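Enoyl-[acyl-carrier-protein] reductase [FMN] from Thermotoga maritima probably reduces enoyl groups carried on acyl carrier protein during fatty acid synthesis, as an FMN-dependent, NADH-using enoyl reductase. One contact in two of its structures: PDB 5GVH (chain A, 2.29 Å), residues H15-G20 and E188-G193, and PDB 5GVJ (chain B, 1.90 Å), residues H15-G20 and E188-G193. One frame, after least-squares fit of the local backbone (RMSD 0.60 Å); residues are numbered along the deposited sequences.

Structure 1 (5GVH); sequences HPILMG and EAVQMG. With FMN (flavin mononucleotide), chain C.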
loop_
_atom_site.group_PDB
_atom_site.type_symbol
_atom_site.label_atom_id
_atom_site.label_comp_id
_atom_site.label_asym_id
_atom_site.label_seq_id
_atom_site.Cartn_x
_atom_site.Cartn_y
_atom_site.Cartn_z
ATOM N N HIS A 15 1.090 22.851 -10.019
ATOM C CA HIS A 15 1.661 21.745 -9.265
ATOM C C HIS A 15 1.033 20.395 -9.592
ATOM O O HIS A 15 -0.125 20.372 -9.934
ATOM C CB HIS A 15 1.413 22.030 -7.811
ATOM C CG HIS A 15 1.845 23.392 -7.389
ATOM N ND1 HIS A 15 3.101 23.876 -7.637
ATOM C CD2 HIS A 15 1.198 24.360 -6.707
ATOM C CE1 HIS A 15 3.205 25.085 -7.135
ATOM N NE2 HIS A 15 2.063 25.403 -6.567
ATOM N N PRO A 16 1.735 19.263 -9.462
ATOM C CA PRO A 16 1.017 18.040 -9.842
ATOM C C PRO A 16 0.247 17.472 -8.657
ATOM O O PRO A 16 0.534 16.367 -8.195
ATOM C CB PRO A 16 2.143 17.093 -10.249
ATOM C CG PRO A 16 3.238 17.389 -9.295
ATOM C CD PRO A 16 3.039 18.795 -8.778
ATOM N N ILE A 17 -0.724 18.238 -8.172
ATOM C CA ILE A 17 -1.511 17.855 -7.003
ATOM C C ILE A 17 -2.986 18.002 -7.348
ATOM O O ILE A 17 -3.443 19.108 -7.646
ATOM C CB ILE A 17 -1.182 18.717 -5.773
ATOM C CG1 ILE A 17 0.250 18.483 -5.297
ATOM C CG2 ILE A 17 -2.176 18.439 -4.646
ATOM C CD1 ILE A 17 0.580 19.305 -4.061
ATOM N N LEU A 18 -3.729 16.901 -7.288
ATOM C CA LEU A 18 -5.175 16.923 -7.470
ATOM C C LEU A 18 -5.866 16.840 -6.115
ATOM O O LEU A 18 -5.360 16.235 -5.170
ATOM C CB LEU A 18 -5.658 15.752 -8.332
ATOM C CG LEU A 18 -5.271 15.535 -9.798
ATOM C CD1 LEU A 18 -6.497 15.154 -10.625
ATOM C CD2 LEU A 18 -4.515 16.699 -10.401
ATOM N N MET A 19 -7.040 17.440 -6.031
ATOM C CA MET A 19 -7.949 17.238 -4.912
ATOM C C MET A 19 -8.926 16.142 -5.305
ATOM O O MET A 19 -9.615 16.267 -6.326
ATOM C CB MET A 19 -8.680 18.539 -4.592
ATOM C CG MET A 19 -9.544 18.566 -3.328
ATOM S SD MET A 19 -10.594 20.077 -3.364
ATOM C CE MET A 19 -12.216 19.365 -3.420
ATOM N N GLY A 20 -8.977 15.065 -4.519
ATOM C CA GLY A 20 -9.913 13.996 -4.802
ATOM C C GLY A 20 -11.366 14.439 -4.781
ATOM O O GLY A 20 -11.795 15.138 -3.856
ATOM N N GLU A 188 2.910 10.652 -12.222
ATOM C CA GLU A 188 3.311 11.991 -12.638
ATOM C C GLU A 188 2.462 13.071 -11.985
ATOM O O GLU A 188 2.522 14.234 -12.411
ATOM C CB GLU A 188 3.251 12.110 -14.160
ATOM C CG GLU A 188 4.019 11.009 -14.861
ATOM C CD GLU A 188 4.011 11.152 -16.353
ATOM O OE1 GLU A 188 4.444 12.214 -16.855
ATOM O OE2 GLU A 188 3.547 10.206 -17.022
ATOM N N ALA A 189 1.677 12.711 -10.969
ATOM C CA ALA A 189 0.934 13.637 -10.123
ATOM C C ALA A 189 0.362 12.812 -8.981
ATOM O O ALA A 189 0.410 11.580 -9.012
ATOM C CB ALA A 189 -0.178 14.372 -10.895
ATOM N N VAL A 190 -0.189 13.502 -7.974
ATOM C CA VAL A 190 -0.838 12.852 -6.839
ATOM C C VAL A 190 -2.207 13.471 -6.599
ATOM O O VAL A 190 -2.449 14.643 -6.901
ATOM C CB VAL A 190 0.014 12.918 -5.550
ATOM C CG1 VAL A 190 1.347 12.156 -5.745
ATOM C CG2 VAL A 190 0.240 14.357 -5.100
ATOM N N GLN A 191 -3.115 12.652 -6.068
ATOM C CA GLN A 191 -4.442 13.077 -5.647
ATOM C C GLN A 191 -4.627 12.753 -4.166
ATOM O O GLN A 191 -4.341 11.632 -3.725
ATOM C CB GLN A 191 -5.523 12.396 -6.494
ATOM C CG GLN A 191 -6.914 12.421 -5.875
ATOM C CD GLN A 191 -7.987 11.810 -6.778
ATOM O OE1 GLN A 191 -8.353 12.399 -7.786
ATOM N NE2 GLN A 191 -8.504 10.638 -6.404
ATOM N N MET A 192 -5.098 13.736 -3.405
ATOM C CA MET A 192 -5.289 13.604 -1.967
ATOM C C MET A 192 -6.733 13.922 -1.614
ATOM O O MET A 192 -7.359 14.795 -2.226
ATOM C CB MET A 192 -4.342 14.538 -1.185
ATOM C CG MET A 192 -2.878 14.108 -1.202
ATOM S SD MET A 192 -1.742 15.242 -0.368
ATOM C CE MET A 192 -1.148 16.143 -1.784
ATOM N N GLY A 193 -7.266 13.207 -0.635
ATOM C CA GLY A 193 -8.580 13.522 -0.121
ATOM C C GLY A 193 -8.528 13.876 1.347
ATOM O O GLY A 193 -8.838 15.013 1.721
HETATM N N1 FMN C . -13.868 9.345 -4.676
HETATM C C2 FMN C . -14.776 9.353 -5.726
HETATM O O2 FMN C . -14.475 8.964 -6.856
HETATM N N3 FMN C . -16.050 9.802 -5.512
HETATM C C4 FMN C . -16.440 10.251 -4.273
HETATM O O4 FMN C . -17.597 10.640 -4.119
HETATM C C4A FMN C . -15.535 10.245 -3.218
HETATM N N5 FMN C . -15.927 10.694 -1.973
HETATM C C5A FMN C . -15.022 10.712 -0.929
HETATM C C6 FMN C . -15.432 11.183 0.314
HETATM C C7 FMN C . -14.546 11.211 1.377
HETATM C C7M FMN C . -15.016 11.718 2.710
HETATM C C8 FMN C . -13.234 10.761 1.200
HETATM C C8M FMN C . -12.269 10.776 2.353
HETATM C C9 FMN C . -12.821 10.288 -0.046
HETATM C C9A FMN C . -13.715 10.262 -1.121
HETATM N N10 FMN C . -13.321 9.803 -2.376
HETATM C C10 FMN C . -14.234 9.789 -3.421
HETATM C "C1'" FMN C . -11.913 9.324 -2.599
HETATM C "C2'" FMN C . -11.013 10.519 -2.902
HETATM O "O2'" FMN C . -11.379 11.075 -4.143
HETATM C "C3'" FMN C . -9.542 10.137 -2.992
HETATM O "O3'" FMN C . -9.353 9.369 -4.161
HETATM C "C4'" FMN C . -9.057 9.402 -1.748
HETATM O "O4'" FMN C . -9.411 10.172 -0.625
HETATM C "C5'" FMN C . -7.540 9.262 -1.728
HETATM O "O5'" FMN C . -7.125 8.686 -0.501
HETATM P P FMN C . -6.545 9.547 0.746
HETATM O O1P FMN C . -5.569 8.666 1.508
HETATM O O2P FMN C . -5.855 10.810 0.293
HETATM O O3P FMN C . -7.690 9.866 1.680
#
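Val190 O takes the N-H of Leu18 at 2.6 Å, nearly straight, and the CA-H of Ile17 leans on the same oxygen. Val190 N returns a bond to Pro16 O at 3.0 Å. Met192 N does so to Leu18 O at 3.1 Å. This parallel ladder joins strands 17-19 and 190-192, the first and eighth of the TIM barrel. It runs on to Gly20 N, which bonds Met192 O at 2.8 Å from above the carbonyl plane. On one face Ile17 CG1 lies beside Val190 CG2 at 4.1 Å. Met192 bends at chi3 (-98°) and sets CE 4.0 Å from Val190 CG2. On the other face the extended Gln191 passes Gly20 CA. Its NE2 makes a weak bond to FMN O3'. Gly193 N bonds FMN O2P at 2.9 Å. The contact thus forms part of the FMN site.

How the two compare
The FMN bound in 5GVH is absent from 5GVJ, where protein atoms from outside these segments reach into part of its place. With it go the bond from Gly193(A) N to O2P, the weak bond from Gln191(A) NE2 to O3' and the touches on Gly20(A) and Met192(A).

The bonds Val190(A) N to Pro16(A) O and Met192(A) N to Leu18(A) O have counterparts in (B). The side chains of Ile17(A) and Val190(A) and their counterparts keep their places. The change lies at the strand ends. Psi goes from 133° at Gly20(A) to -48° at Gly20(B), and the carbonyl O atoms of Gly20(A) and Gly20(B) stand 2.4 Å apart. Those of Met192(A) and Met192(B) stand 1.9 Å apart. Phi differs by 59° between Gly193(A), whose N held the phosphate, and Gly193(B). The bond Gly20(A) N to Met192(A) O is lost: Gly20(B) N and Met192(B) O are 4.6 Å apart, too far for a bond. Gln191(B) NE2 instead bonds Met19(B) O at 2.9 Å, so one cross-strand tie replaces another. The side chain also turns about chi3 between Met192(A) and Met192(B). CE touches Val190(A) CG2 and Val190(B) CG2 alike, though the CE atoms of Met192(A) and Met192(B) stand 1.8 Å apart after superposition.

Structure 2 (5GVJ); sequences HPILMG and EAVQMG. It carries 1 engineered substitution outside these segments.
Val190 O takes the N-H of Leu18 at 2.8 Å, nearly straight, and the CA-H of Ile17 leans on the same oxygen. Val190 N returns a bond to Pro16 O at 3.0 Å. Met192 N does so to Leu18 O at 2.9 Å. Gly20 N gives its hydrogen to water 1, which in turn donates to Gly193 O. On one face Ile17 CG1 lies beside Val190 CG2 at 4.4 Å. Met192 is extended at chi3 (-171°) and sets CE 3.6 Å from Val190 CG2. On the other face the extended Gln191 passes Gly20 CA. Its NE2 bonds Met19 O at 2.9 Å, with that oxygen close to the amide plane of Gln191. The same NE2 also gives a hydrogen to water 2, which donates to Gly20 O. Two bonds thus hold the amide nitrogen of a residue known to bind FMN, though no FMN is modelled in this chain.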
loop_
_atom_site.group_PDB
_atom_site.type_symbol
_atom_site.label_atom_id
_atom_site.label_comp_id
_atom_site.label_asym_id
_atom_site.label_seq_id
_atom_site.Cartn_x
_atom_site.Cartn_y
_atom_site.Cartn_z
ATOM N N HIS B 15 1.080 22.882 -10.121
ATOM C CA HIS B 15 1.581 21.810 -9.275
ATOM C C HIS B 15 0.881 20.500 -9.612
ATOM O O HIS B 15 -0.317 20.498 -9.904
ATOM C CB HIS B 15 1.374 22.097 -7.774
ATOM C CG HIS B 15 1.801 23.465 -7.348
ATOM N ND1 HIS B 15 3.105 23.897 -7.437
ATOM C CD2 HIS B 15 1.093 24.498 -6.828
ATOM C CE1 HIS B 15 3.184 25.140 -6.993
ATOM N NE2 HIS B 15 1.979 25.526 -6.617
ATOM N N PRO B 16 1.597 19.364 -9.550
ATOM C CA PRO B 16 1.011 18.061 -9.920
ATOM C C PRO B 16 0.215 17.443 -8.772
ATOM O O PRO B 16 0.479 16.321 -8.334
ATOM C CB PRO B 16 2.259 17.240 -10.269
ATOM C CG PRO B 16 3.277 17.757 -9.235
ATOM C CD PRO B 16 3.014 19.250 -9.168
ATOM N N ILE B 17 -0.759 18.197 -8.266
ATOM C CA ILE B 17 -1.478 17.870 -7.042
ATOM C C ILE B 17 -2.965 18.086 -7.286
ATOM O O ILE B 17 -3.375 19.189 -7.661
ATOM C CB ILE B 17 -0.981 18.726 -5.863
ATOM C CG1 ILE B 17 0.508 18.439 -5.601
ATOM C CG2 ILE B 17 -1.811 18.464 -4.616
ATOM C CD1 ILE B 17 1.141 19.356 -4.532
ATOM N N LEU B 18 -3.769 17.031 -7.108
ATOM C CA LEU B 18 -5.222 17.129 -7.204
ATOM C C LEU B 18 -5.847 16.906 -5.834
ATOM O O LEU B 18 -5.308 16.166 -5.012
ATOM C CB LEU B 18 -5.825 16.095 -8.177
ATOM C CG LEU B 18 -5.239 15.696 -9.532
ATOM C CD1 LEU B 18 -6.299 14.950 -10.368
ATOM C CD2 LEU B 18 -4.615 16.831 -10.298
ATOM N N MET B 19 -6.982 17.565 -5.584
ATOM C CA MET B 19 -7.828 17.217 -4.451
ATOM C C MET B 19 -8.770 16.088 -4.871
ATOM O O MET B 19 -8.798 15.677 -6.030
ATOM C CB MET B 19 -8.614 18.445 -3.942
ATOM C CG MET B 19 -9.792 18.839 -4.801
ATOM S SD MET B 19 -10.732 20.268 -4.165
ATOM C CE MET B 19 -12.166 19.451 -3.479
ATOM N N GLY B 20 -9.552 15.583 -3.920
ATOM C CA GLY B 20 -10.403 14.437 -4.204
ATOM C C GLY B 20 -11.672 14.677 -5.007
ATOM O O GLY B 20 -11.967 13.938 -5.954
ATOM N N GLU B 188 2.853 10.573 -12.261
ATOM C CA GLU B 188 3.323 11.922 -12.552
ATOM C C GLU B 188 2.455 12.994 -11.901
ATOM O O GLU B 188 2.635 14.182 -12.187
ATOM C CB GLU B 188 3.420 12.113 -14.069
ATOM C CG GLU B 188 4.370 11.064 -14.638
ATOM C CD GLU B 188 4.471 11.079 -16.143
ATOM O OE1 GLU B 188 5.169 11.962 -16.665
ATOM O OE2 GLU B 188 3.872 10.201 -16.790
ATOM N N ALA B 189 1.523 12.601 -11.037
ATOM C CA ALA B 189 0.832 13.530 -10.149
ATOM C C ALA B 189 0.225 12.708 -9.021
ATOM O O ALA B 189 0.272 11.474 -9.034
ATOM C CB ALA B 189 -0.234 14.355 -10.892
ATOM N N VAL B 190 -0.321 13.399 -8.020
ATOM C CA VAL B 190 -0.960 12.713 -6.905
ATOM C C VAL B 190 -2.281 13.395 -6.593
ATOM O O VAL B 190 -2.438 14.602 -6.777
ATOM C CB VAL B 190 -0.064 12.669 -5.642
ATOM C CG1 VAL B 190 1.155 11.761 -5.881
ATOM C CG2 VAL B 190 0.380 14.070 -5.236
ATOM N N GLN B 191 -3.230 12.603 -6.111
ATOM C CA GLN B 191 -4.513 13.099 -5.640
ATOM C C GLN B 191 -4.602 12.780 -4.153
ATOM O O GLN B 191 -4.304 11.654 -3.744
ATOM C CB GLN B 191 -5.663 12.464 -6.427
ATOM C CG GLN B 191 -7.032 12.905 -5.967
ATOM C CD GLN B 191 -8.117 12.294 -6.819
ATOM O OE1 GLN B 191 -8.098 11.089 -7.081
ATOM N NE2 GLN B 191 -9.051 13.128 -7.288
ATOM N N MET B 192 -4.963 13.782 -3.332
ATOM C CA MET B 192 -4.886 13.651 -1.870
ATOM C C MET B 192 -6.216 14.064 -1.256
ATOM O O MET B 192 -6.315 15.152 -0.680
ATOM C CB MET B 192 -3.744 14.501 -1.297
ATOM C CG MET B 192 -2.372 14.282 -1.893
ATOM S SD MET B 192 -1.195 15.180 -0.854
ATOM C CE MET B 192 0.304 15.056 -1.813
ATOM N N GLY B 193 -7.216 13.194 -1.345
ATOM C CA GLY B 193 -8.543 13.575 -0.891
ATOM C C GLY B 193 -8.615 13.944 0.580
ATOM O O GLY B 193 -9.043 15.054 0.930
HETATM O O HOH W 1 -10.198 16.553 -1.102
HETATM O O HOH W 2 -11.718 12.982 -8.751
#